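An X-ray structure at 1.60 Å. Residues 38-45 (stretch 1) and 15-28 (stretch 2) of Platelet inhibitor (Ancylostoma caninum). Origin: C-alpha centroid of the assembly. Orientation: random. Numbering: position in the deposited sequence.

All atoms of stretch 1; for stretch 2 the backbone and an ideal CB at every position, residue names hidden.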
# COMPACT_ATOMS: atom_id res chain seq x y z
N LYS A 38 12.78 5.00 -7.80
CA LYS A 38 12.03 3.93 -8.47
C LYS A 38 10.80 3.50 -7.67
O LYS A 38 10.57 2.31 -7.40
CB LYS A 38 12.96 2.74 -8.76
CG LYS A 38 13.78 2.22 -7.60
CD LYS A 38 14.55 0.98 -8.05
CE LYS A 38 15.58 0.56 -7.01
NZ LYS A 38 16.35 -0.65 -7.47
N MET A 39 9.98 4.48 -7.32
CA MET A 39 8.74 4.21 -6.61
C MET A 39 7.72 3.70 -7.62
O MET A 39 7.37 4.41 -8.55
CB MET A 39 8.21 5.46 -5.91
CG MET A 39 6.96 5.20 -5.09
SD MET A 39 7.30 4.50 -3.47
CE MET A 39 8.07 5.86 -2.58
N ARG A 40 7.25 2.47 -7.43
CA ARG A 40 6.27 1.90 -8.37
C ARG A 40 4.84 2.38 -8.14
O ARG A 40 4.39 2.61 -7.02
CB ARG A 40 6.31 0.37 -8.28
CG ARG A 40 7.66 -0.21 -8.79
CD ARG A 40 7.60 -1.68 -9.16
NE ARG A 40 6.82 -1.89 -10.39
CZ ARG A 40 6.95 -2.93 -11.19
NH1 ARG A 40 7.85 -3.87 -10.92
NH2 ARG A 40 6.19 -3.04 -12.27
N THR A 41 4.11 2.48 -9.24
CA THR A 41 2.67 2.66 -9.19
C THR A 41 2.06 1.38 -8.67
O THR A 41 2.42 0.29 -9.14
CB THR A 41 2.08 2.96 -10.57
OG1 THR A 41 2.75 4.08 -11.14
CG2 THR A 41 0.59 3.27 -10.47
N MET A 42 1.18 1.49 -7.69
CA MET A 42 0.40 0.32 -7.27
C MET A 42 -0.83 0.09 -8.12
O MET A 42 -1.52 1.02 -8.54
CB MET A 42 -0.06 0.44 -5.83
CG MET A 42 1.04 0.23 -4.80
SD MET A 42 0.39 0.40 -3.11
CE MET A 42 1.82 -0.20 -2.19
N VAL A 43 -1.11 -1.19 -8.34
CA VAL A 43 -2.32 -1.62 -9.03
C VAL A 43 -3.11 -2.50 -8.08
O VAL A 43 -2.52 -3.28 -7.34
CB VAL A 43 -1.98 -2.39 -10.33
CG1 VAL A 43 -3.24 -3.02 -10.93
CG2 VAL A 43 -1.28 -1.47 -11.31
N TYR A 44 -4.44 -2.40 -8.08
CA TYR A 44 -5.23 -3.27 -7.21
C TYR A 44 -5.08 -4.73 -7.66
O TYR A 44 -4.97 -5.02 -8.85
CB TYR A 44 -6.71 -2.87 -7.21
CG TYR A 44 -7.40 -3.38 -5.97
CD1 TYR A 44 -7.26 -2.72 -4.75
CD2 TYR A 44 -8.16 -4.57 -6.00
CE1 TYR A 44 -7.85 -3.19 -3.61
CE2 TYR A 44 -8.76 -5.05 -4.85
CZ TYR A 44 -8.60 -4.35 -3.66
OH TYR A 44 -9.18 -4.81 -2.50
N ASP A 45 -5.05 -5.66 -6.70
CA ASP A 45 -4.82 -7.06 -7.03
C ASP A 45 -5.83 -7.91 -6.28
O ASP A 45 -5.83 -7.95 -5.05
CB ASP A 45 -3.39 -7.47 -6.65
CG ASP A 45 -3.06 -8.88 -7.08
OD1 ASP A 45 -3.45 -9.84 -6.38
OD2 ASP A 45 -2.40 -9.02 -8.13
N UNK A 15 -14.76 1.48 -3.45
CA UNK A 15 -13.79 1.52 -2.37
C UNK A 15 -12.43 0.95 -2.77
O UNK A 15 -11.40 1.42 -2.29
CB UNK A 15 -14.33 0.75 -1.16
N UNK A 16 -12.42 -0.06 -3.63
CA UNK A 16 -11.16 -0.62 -4.12
C UNK A 16 -10.38 0.48 -4.81
O UNK A 16 -9.20 0.66 -4.58
CB UNK A 16 -11.40 -1.79 -5.07
N UNK A 17 -11.08 1.25 -5.65
CA UNK A 17 -10.47 2.37 -6.34
C UNK A 17 -10.00 3.44 -5.34
O UNK A 17 -8.91 3.99 -5.49
CB UNK A 17 -11.46 2.97 -7.34
N UNK A 18 -10.80 3.72 -4.31
CA UNK A 18 -10.41 4.70 -3.31
C UNK A 18 -9.13 4.24 -2.63
O UNK A 18 -8.21 5.01 -2.49
CB UNK A 18 -11.53 4.91 -2.28
N UNK A 19 -9.04 2.97 -2.27
CA UNK A 19 -7.82 2.47 -1.64
C UNK A 19 -6.61 2.65 -2.55
O UNK A 19 -5.54 3.09 -2.11
CB UNK A 19 -7.98 0.99 -1.27
N UNK A 20 -6.76 2.29 -3.81
CA UNK A 20 -5.64 2.31 -4.75
C UNK A 20 -5.17 3.74 -5.01
O UNK A 20 -3.98 4.03 -4.97
CB UNK A 20 -6.04 1.64 -6.07
N UNK A 21 -6.12 4.64 -5.27
CA UNK A 21 -5.76 6.03 -5.53
C UNK A 21 -5.10 6.69 -4.33
O UNK A 21 -4.13 7.47 -4.48
CB UNK A 21 -7.00 6.83 -5.94
N UNK A 22 -5.62 6.41 -3.13
CA UNK A 22 -5.06 6.98 -1.91
C UNK A 22 -3.60 6.56 -1.75
O UNK A 22 -2.71 7.39 -1.53
CB UNK A 22 -5.88 6.55 -0.69
N UNK A 23 -3.33 5.26 -1.91
CA UNK A 23 -1.95 4.78 -1.82
C UNK A 23 -1.03 5.40 -2.87
O UNK A 23 0.09 5.81 -2.57
CB UNK A 23 -1.92 3.26 -1.96
N UNK A 24 -1.49 5.48 -4.11
CA UNK A 24 -0.64 6.07 -5.12
C UNK A 24 -0.38 7.57 -4.88
O UNK A 24 0.73 8.03 -5.10
CB UNK A 24 -1.27 5.86 -6.50
N UNK A 25 -1.38 8.30 -4.39
CA UNK A 25 -1.16 9.68 -3.99
C UNK A 25 -0.14 9.81 -2.86
O UNK A 25 0.67 10.75 -2.85
CB UNK A 25 -2.49 10.31 -3.56
N UNK A 26 -0.21 8.90 -1.89
CA UNK A 26 0.79 8.87 -0.83
C UNK A 26 2.16 8.61 -1.41
O UNK A 26 3.15 9.22 -1.03
CB UNK A 26 0.45 7.81 0.22
N UNK A 27 2.23 7.67 -2.34
CA UNK A 27 3.53 7.30 -2.92
C UNK A 27 4.10 8.41 -3.82
O UNK A 27 5.31 8.64 -3.85
CB UNK A 27 3.39 6.01 -3.72
N UNK A 28 3.24 9.12 -4.55
CA UNK A 28 3.67 10.26 -5.35
C UNK A 28 4.16 11.41 -4.46
O UNK A 28 5.17 12.04 -4.76
CB UNK A 28 2.52 10.74 -6.25

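Positions 15 to 28 are helical throughout, so the side facing stretch 1 recurs every three or four residues.

Position 15 has nothing of stretch 1 within 5.5 Å of its ideal CB. Many residues would fit; it is Met15, which makes no contact here.

At position 16 CA-to-CB points toward stretch 1, and the ideal CB lies 4.0 Å from Tyr44 CZ. An aliphatic stem, alone or leading to a polar end, would suit the ring. The residue is Arg16. Arg16 CB sits over the ring face, 4.0 Å from the Tyr44 ring centroid, and Arg16 CD comes 3.7 Å from Tyr44 CE2. Its guanidinium is hydrogen-bonded outside the two stretches.

Positions 17 and 18 meet nothing of stretch 1; almost any helix-compatible side chain would suit. They are Glu17 and Met18.

Position 19 points toward stretch 1, but its ideal CB is 4.8 Å from Tyr44 CE1. Several sizes are possible. Phe19 makes no close contact.

Position 20 points at Tyr44 and the carbonyl of Met42; its ideal CB is 4.7 Å from Tyr44 CB and 5.2 Å from Met42 O. Ala, Ser, Thr or Val would suit. It is Thr20. Thr20 OG1 donates a hydrogen bond to Arg16 O at 2.9 Å within the helix and lies near the edge of the Tyr44 ring, 3.3 Å from Tyr44 CD1. Thr20 CG2 packs 3.7 Å from Met42 O.

Positions 21 and 22 are unconstrained by stretch 1. They are Glu21 and Leu22.

At position 23 the ideal CB is 3.9 Å from Met42 SD. An apolar or aromatic residue would suit. His23 sets its CB 3.8 Å from Met42 SD, with the sulfur oblique to the ring. His23 ND1 donates a hydrogen bond to Phe19 O at 2.8 Å.

Position 24 points sideways, near Met42 N and O. A side chain with both a donor and an acceptor could satisfy both; Asn or Gln is the natural guess. Asn24 does so: Met42 N donates to Asn24 OD1 at 2.8 Å, and Asn24 ND2 donates to Met42 O at 3.0 Å.

Positions 25 and 26 are out of reach. Position 25 has room for a CB and its helical angles do not demand glycine, yet it is Gly25. At position 26 almost any helix-compatible side chain would suit; it is Tyr26.

Position 27 points toward Met39 CG, with the carbonyl of Arg40 nearby. A long donor such as Lys or Arg would suit. Arg27 donates from both NE and NH2 to Arg40 O, each at 2.8 Å. Its guanidinium lies between Met42 CG and Met39 SD, on opposite faces; Met39 SD is 3.3 Å from Arg27 NH2.

Position 28 points away, so stretch 1 sets no preference. It is Ala28.

Stretch 2, residues 15-28: MREMFTELHNGYRA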
# COMPACT_ATOMS: atom_id res chain seq x y z
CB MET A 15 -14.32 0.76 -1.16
CG MET A 15 -15.59 1.35 -0.57
SD MET A 15 -16.25 0.30 0.75
CE MET A 15 -14.79 0.24 1.79
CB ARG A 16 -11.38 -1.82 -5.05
CG ARG A 16 -12.03 -3.00 -4.36
CD ARG A 16 -12.33 -4.12 -5.34
NE ARG A 16 -12.80 -5.30 -4.63
CZ ARG A 16 -14.05 -5.73 -4.60
NH1 ARG A 16 -15.00 -5.11 -5.30
NH2 ARG A 16 -14.36 -6.81 -3.89
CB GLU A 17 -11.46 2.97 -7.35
CG GLU A 17 -10.83 3.91 -8.35
CD GLU A 17 -11.81 4.35 -9.42
OE1 GLU A 17 -13.01 4.55 -9.10
OE2 GLU A 17 -11.39 4.49 -10.59
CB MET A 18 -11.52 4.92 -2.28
CG MET A 18 -12.73 5.67 -2.84
SD MET A 18 -14.10 5.58 -1.67
CE MET A 18 -15.43 6.31 -2.64
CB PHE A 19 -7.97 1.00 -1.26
CG PHE A 19 -8.57 0.75 0.09
CD1 PHE A 19 -7.88 1.07 1.25
CD2 PHE A 19 -9.81 0.14 0.21
CE1 PHE A 19 -8.44 0.81 2.50
CE2 PHE A 19 -10.36 -0.12 1.45
CZ PHE A 19 -9.66 0.22 2.61
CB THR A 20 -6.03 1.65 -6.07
OG1 THR A 20 -6.57 0.35 -5.80
CG2 THR A 20 -4.80 1.53 -6.99
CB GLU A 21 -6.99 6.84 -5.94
CG GLU A 21 -6.67 8.24 -6.49
CD GLU A 21 -6.35 9.28 -5.42
OE1 GLU A 21 -6.88 9.19 -4.29
OE2 GLU A 21 -5.54 10.19 -5.71
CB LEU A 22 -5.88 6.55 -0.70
CG LEU A 22 -5.69 7.39 0.56
CD1 LEU A 22 -6.19 8.82 0.28
CD2 LEU A 22 -6.48 6.74 1.69
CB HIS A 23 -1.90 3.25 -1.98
CG HIS A 23 -2.22 2.50 -0.73
ND1 HIS A 23 -3.51 2.33 -0.26
CD2 HIS A 23 -1.42 1.83 0.14
CE1 HIS A 23 -3.48 1.62 0.86
NE2 HIS A 23 -2.22 1.30 1.12
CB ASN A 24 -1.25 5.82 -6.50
CG ASN A 24 -0.94 4.42 -7.00
OD1 ASN A 24 0.11 3.87 -6.70
ND2 ASN A 24 -1.84 3.86 -7.80
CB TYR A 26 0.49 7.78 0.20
CG TYR A 26 -0.75 7.96 1.05
CD1 TYR A 26 -1.30 9.20 1.27
CD2 TYR A 26 -1.35 6.85 1.66
CE1 TYR A 26 -2.43 9.34 2.06
CE2 TYR A 26 -2.47 6.99 2.44
CZ TYR A 26 -3.00 8.24 2.64
OH TYR A 26 -4.13 8.37 3.42
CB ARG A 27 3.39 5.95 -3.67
CG ARG A 27 3.12 4.78 -2.72
CD ARG A 27 2.70 3.50 -3.46
NE ARG A 27 3.78 2.97 -4.30
CZ ARG A 27 4.78 2.22 -3.84
NH1 ARG A 27 4.83 1.91 -2.55
NH2 ARG A 27 5.74 1.80 -4.66
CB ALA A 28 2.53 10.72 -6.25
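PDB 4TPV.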